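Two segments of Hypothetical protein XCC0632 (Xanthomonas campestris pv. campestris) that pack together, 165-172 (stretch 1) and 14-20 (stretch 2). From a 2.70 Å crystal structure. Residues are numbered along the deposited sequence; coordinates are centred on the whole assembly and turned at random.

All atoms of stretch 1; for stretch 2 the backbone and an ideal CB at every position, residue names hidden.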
ATOM      1  N   ALA A 165       8.734   2.546   1.905  1.00 36.20           N
ATOM      2  CA  ALA A 165       7.382   3.079   2.110  1.00 35.65           C
ATOM      3  C   ALA A 165       6.314   2.007   1.886  1.00 36.30           C
ATOM      4  O   ALA A 165       5.310   1.922   2.633  1.00 36.64           O
ATOM      5  CB  ALA A 165       7.120   4.254   1.214  1.00 34.90           C
ATOM      6  N   LEU A 166       6.527   1.192   0.858  1.00 35.71           N
ATOM      7  CA  LEU A 166       5.638   0.103   0.581  1.00 35.63           C
ATOM      8  C   LEU A 166       5.614  -0.826   1.735  1.00 35.33           C
ATOM      9  O   LEU A 166       4.529  -1.243   2.134  1.00 36.15           O
ATOM     10  CB  LEU A 166       6.090  -0.699  -0.631  1.00 36.21           C
ATOM     11  CG  LEU A 166       5.283  -0.389  -1.869  1.00 37.49           C
ATOM     12  CD1 LEU A 166       6.132  -0.635  -3.124  1.00 37.46           C
ATOM     13  CD2 LEU A 166       4.008  -1.195  -1.822  1.00 35.97           C
ATOM     14  N   THR A 167       6.798  -1.180   2.252  1.00 34.46           N
ATOM     15  CA  THR A 167       6.891  -2.181   3.306  1.00 33.38           C
ATOM     16  C   THR A 167       6.186  -1.641   4.551  1.00 33.67           C
ATOM     17  O   THR A 167       5.337  -2.331   5.134  1.00 33.91           O
ATOM     18  CB  THR A 167       8.344  -2.589   3.587  1.00 33.13           C
ATOM     19  OG1 THR A 167       8.891  -3.192   2.416  1.00 33.12           O
ATOM     20  CG2 THR A 167       8.455  -3.589   4.754  1.00 31.63           C
ATOM     21  N   GLN A 168       6.483  -0.391   4.913  1.00 33.48           N
ATOM     22  CA  GLN A 168       5.859   0.226   6.089  1.00 33.71           C
ATOM     23  C   GLN A 168       4.325   0.395   5.989  1.00 34.01           C
ATOM     24  O   GLN A 168       3.638   0.050   6.946  1.00 34.92           O
ATOM     25  CB  GLN A 168       6.557   1.524   6.489  1.00 32.93           C
ATOM     26  CG  GLN A 168       5.906   2.222   7.641  1.00 33.49           C
ATOM     27  CD  GLN A 168       6.535   3.580   7.989  1.00 34.28           C
ATOM     28  OE1 GLN A 168       7.694   3.843   7.687  1.00 35.47           O
ATOM     29  NE2 GLN A 168       5.762   4.431   8.655  1.00 34.20           N
ATOM     30  N   VAL A 169       3.781   0.877   4.860  1.00 33.77           N
ATOM     31  CA  VAL A 169       2.314   1.049   4.758  1.00 33.24           C
ATOM     32  C   VAL A 169       1.597  -0.292   4.775  1.00 33.99           C
ATOM     33  O   VAL A 169       0.555  -0.403   5.414  1.00 34.51           O
ATOM     34  CB  VAL A 169       1.816   2.012   3.579  1.00 33.14           C
ATOM     35  CG1 VAL A 169       1.750   1.336   2.220  1.00 31.92           C
ATOM     36  CG2 VAL A 169       0.469   2.622   3.908  1.00 32.26           C
ATOM     37  N   THR A 170       2.162  -1.301   4.095  1.00 34.01           N
ATOM     38  CA  THR A 170       1.573  -2.635   4.029  1.00 33.84           C
ATOM     39  C   THR A 170       1.541  -3.203   5.451  1.00 34.76           C
ATOM     40  O   THR A 170       0.572  -3.838   5.839  1.00 34.84           O
ATOM     41  CB  THR A 170       2.393  -3.585   3.106  1.00 33.61           C
ATOM     42  OG1 THR A 170       2.443  -3.051   1.784  1.00 33.78           O
ATOM     43  CG2 THR A 170       1.810  -4.976   3.039  1.00 32.13           C
ATOM     44  N   THR A 171       2.597  -2.962   6.231  1.00 35.58           N
ATOM     45  CA  THR A 171       2.666  -3.480   7.608  1.00 36.05           C
ATOM     46  C   THR A 171       1.554  -2.835   8.453  1.00 36.92           C
ATOM     47  O   THR A 171       0.951  -3.469   9.345  1.00 37.50           O
ATOM     48  CB  THR A 171       4.051  -3.219   8.245  1.00 35.42           C
ATOM     49  OG1 THR A 171       5.052  -3.912   7.500  1.00 35.66           O
ATOM     50  CG2 THR A 171       4.095  -3.731   9.607  1.00 34.53           C
ATOM     51  N   GLU A 172       1.290  -1.566   8.186  1.00 36.73           N
ATOM     52  CA  GLU A 172       0.283  -0.869   8.952  1.00 37.42           C
ATOM     53  C   GLU A 172      -1.105  -1.344   8.514  1.00 36.19           C
ATOM     54  O   GLU A 172      -2.034  -1.361   9.311  1.00 35.96           O
ATOM     55  CB  GLU A 172       0.455   0.654   8.819  1.00 37.26           C
ATOM     56  CG  GLU A 172       1.629   1.240   9.619  1.00 38.44           C
ATOM     57  CD  GLU A 172       1.913   2.770   9.347  1.00 40.98           C
ATOM     58  OE1 GLU A 172       0.991   3.567   8.945  1.00 42.54           O
ATOM     59  OE2 GLU A 172       3.096   3.176   9.572  1.00 46.55           O
ATOM     60  N   UNK A  14      11.765  -2.909  -9.511  1.00 39.26           N
ATOM     61  CA  UNK A  14      10.880  -3.872  -8.890  1.00 39.82           C
ATOM     62  C   UNK A  14      11.269  -4.050  -7.450  1.00 40.60           C
ATOM     63  O   UNK A  14      12.214  -4.804  -7.132  1.00 41.35           O
ATOM     64  CB  UNK A  14      10.911  -5.211  -9.629  1.00 39.82           C
ATOM     65  N   UNK A  15      10.568  -3.340  -6.560  1.00 40.26           N
ATOM     66  CA  UNK A  15      10.783  -3.534  -5.150  1.00 40.51           C
ATOM     67  C   UNK A  15      10.332  -4.901  -4.671  1.00 40.56           C
ATOM     68  O   UNK A  15       9.476  -5.546  -5.272  1.00 40.23           O
ATOM     69  CB  UNK A  15      10.058  -2.441  -4.362  1.00 40.51           C
ATOM     70  N   UNK A  16      10.940  -5.305  -3.569  1.00 40.84           N
ATOM     71  CA  UNK A  16      10.709  -6.571  -2.923  1.00 40.54           C
ATOM     72  C   UNK A  16      10.218  -6.221  -1.550  1.00 40.14           C
ATOM     73  O   UNK A  16      10.924  -5.553  -0.787  1.00 41.59           O
ATOM     74  CB  UNK A  16      11.956  -7.457  -2.890  1.00 40.54           C
ATOM     75  N   UNK A  17       8.994  -6.630  -1.268  1.00 39.00           N
ATOM     76  CA  UNK A  17       8.326  -6.309  -0.046  1.00 37.88           C
ATOM     77  C   UNK A  17       8.018  -7.606   0.648  1.00 38.53           C
ATOM     78  O   UNK A  17       7.107  -8.323   0.266  1.00 37.84           O
ATOM     79  CB  UNK A  17       7.064  -5.479  -0.289  1.00 37.88           C
ATOM     80  N   UNK A  18       8.792  -7.872   1.693  1.00 40.09           N
ATOM     81  CA  UNK A  18       8.530  -8.933   2.667  1.00 41.30           C
ATOM     82  C   UNK A  18       8.053  -8.315   3.996  1.00 41.00           C
ATOM     83  O   UNK A  18       8.749  -7.513   4.604  1.00 40.91           O
ATOM     84  CB  UNK A  18       9.783  -9.783   2.886  1.00 41.30           C
ATOM     85  N   UNK A  19       6.839  -8.655   4.418  1.00 41.81           N
ATOM     86  CA  UNK A  19       6.294  -8.078   5.663  1.00 41.51           C
ATOM     87  C   UNK A  19       6.420  -9.041   6.830  1.00 42.65           C
ATOM     88  O   UNK A  19       5.901 -10.162   6.796  1.00 41.59           O
ATOM     89  CB  UNK A  19       4.825  -7.692   5.476  1.00 41.51           C
ATOM     90  N   UNK A  20       7.129  -8.578   7.854  1.00 43.72           N
ATOM     91  CA  UNK A  20       7.387  -9.362   9.038  1.00 45.20           C
ATOM     92  C   UNK A  20       6.125  -9.430   9.888  1.00 44.93           C
ATOM     93  O   UNK A  20       5.612  -8.398  10.328  1.00 43.86           O
ATOM     94  CB  UNK A  20       8.553  -8.774   9.835  1.00 45.20           C
TER

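Stretch 1 is a helical segment, and stretch 2 is an extended segment of chain running alongside it. No direct hydrogen bond joins the two.

Position 14 has an extended backbone, with phi/psi of -141/97. Its ideal CB has nothing of stretch 1 within 5.5 Å. The helix sets no preference here, so almost any residue would do. The deposited residue is Ala 14, and it makes no contact.

Position 15 points toward the helix. Its ideal CB lies 4.5 Å from Leu 166 CD1. A small or medium apolar side chain would suit this methyl. Phi is -67 and psi 156, which proline accepts easily, though valine or alanine would also be reasonable. The residue is Pro 15. Its CB lies 4.4 Å from Leu 166 CD1, a loose apolar contact.

Position 16 points away, into space that stretch 1 does not fill. A polar residue, or a beta-branched one given phi/psi of -120/118, would fit. The residue is Thr 16. Its hydroxyl stays far from the helix, but its carbonyl takes part in a water link: Thr 16 O accepts a weak hydrogen bond from water 1 at 3.4 Å.

Position 17 turns back toward the helix. Its CA is 5.5 Å from the CA of Thr 167, so there is little depth for a side chain. The ideal CB is 4.0 Å from Thr 167 OG1 and 4.9 Å from Leu 166 CB. A compact side chain is favoured. Valine, threonine or alanine could be considered, and the extended backbone suits beta-branching. The residue is Val 17, with chi1 in the t well. Its CG2 packs 3.6 Å from Leu 166 CB and 3.7 Å from Thr 167 OG1.

Position 18 points away again, and its ideal CB meets nothing of stretch 1. A long polar or charged residue would be at ease. The residue is Arg 18, whose guanidinium makes no contact with stretch 1. Its backbone does more: Arg 18 N donates to water 1 at 3.2 Å, and the same water donates to Thr 167 OG1 at 2.7 Å. Water 1 thus links the backbone of stretch 2 to the Thr 167 hydroxyl where no direct bond forms.

Position 19 faces the helix. Its ideal CB is 4.3 Å from Thr 171 OG1 and 4.7 Å from Thr 170 CG2. Thr 171 OG1 already donates to Thr 167 O at 2.9 Å, so an apolar branched residue such as valine or isoleucine is plausible, and threonine is not excluded. The residue is Val 19. Its CG2 lies 3.7 Å from Thr 170 CG2, and its CG1 is 3.6 Å from Thr 171 OG1.

Position 20 points sideways, with open space around its ideal CB. Many residues would fit, polar ones included. The residue is Thr 20. Water 2 donates to Thr 20 O at 3.3 Å and to Thr 171 OG1 at 3.0 Å.

Stretch 2, residues 14-20: APTVRVT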
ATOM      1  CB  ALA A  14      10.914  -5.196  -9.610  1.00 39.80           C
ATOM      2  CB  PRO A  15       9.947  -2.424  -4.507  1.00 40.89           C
ATOM      3  CG  PRO A  15       9.794  -1.410  -5.584  1.00 40.79           C
ATOM      4  CD  PRO A  15       9.617  -2.262  -6.811  1.00 40.32           C
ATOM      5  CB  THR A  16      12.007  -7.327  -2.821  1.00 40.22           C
ATOM      6  OG1 THR A  16      12.455  -7.557  -4.148  1.00 40.12           O
ATOM      7  CG2 THR A  16      11.807  -8.673  -2.128  1.00 41.58           C
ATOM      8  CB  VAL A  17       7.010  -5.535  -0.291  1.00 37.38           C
ATOM      9  CG1 VAL A  17       6.160  -5.515   0.964  1.00 35.27           C
ATOM     10  CG2 VAL A  17       7.295  -4.140  -0.769  1.00 35.59           C
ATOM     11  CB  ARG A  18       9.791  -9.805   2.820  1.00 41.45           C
ATOM     12  CG  ARG A  18      10.398 -10.121   1.450  1.00 45.91           C
ATOM     13  CD  ARG A  18      11.188 -11.411   1.369  1.00 53.06           C
ATOM     14  NE  ARG A  18      11.375 -11.828  -0.024  1.00 58.23           N
ATOM     15  CZ  ARG A  18      10.499 -12.544  -0.747  1.00 61.01           C
ATOM     16  NH1 ARG A  18       9.328 -12.943  -0.253  1.00 61.10           N
ATOM     17  NH2 ARG A  18      10.797 -12.859  -2.002  1.00 63.33           N
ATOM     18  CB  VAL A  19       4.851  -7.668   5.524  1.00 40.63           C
ATOM     19  CG1 VAL A  19       4.277  -7.387   6.855  1.00 39.51           C
ATOM     20  CG2 VAL A  19       4.760  -6.443   4.659  1.00 41.11           C
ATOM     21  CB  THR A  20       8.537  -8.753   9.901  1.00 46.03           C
ATOM     22  OG1 THR A  20       9.729  -8.635   9.112  1.00 48.02           O
ATOM     23  CG2 THR A  20       8.825  -9.610  11.160  1.00 46.69           C
TER
HETATM   24  O   HOH W   1      10.511  -5.371   2.552  1.00 36.31           O
HETATM   25  O   HOH W   2       6.933  -5.700   8.980  1.00 46.52           O
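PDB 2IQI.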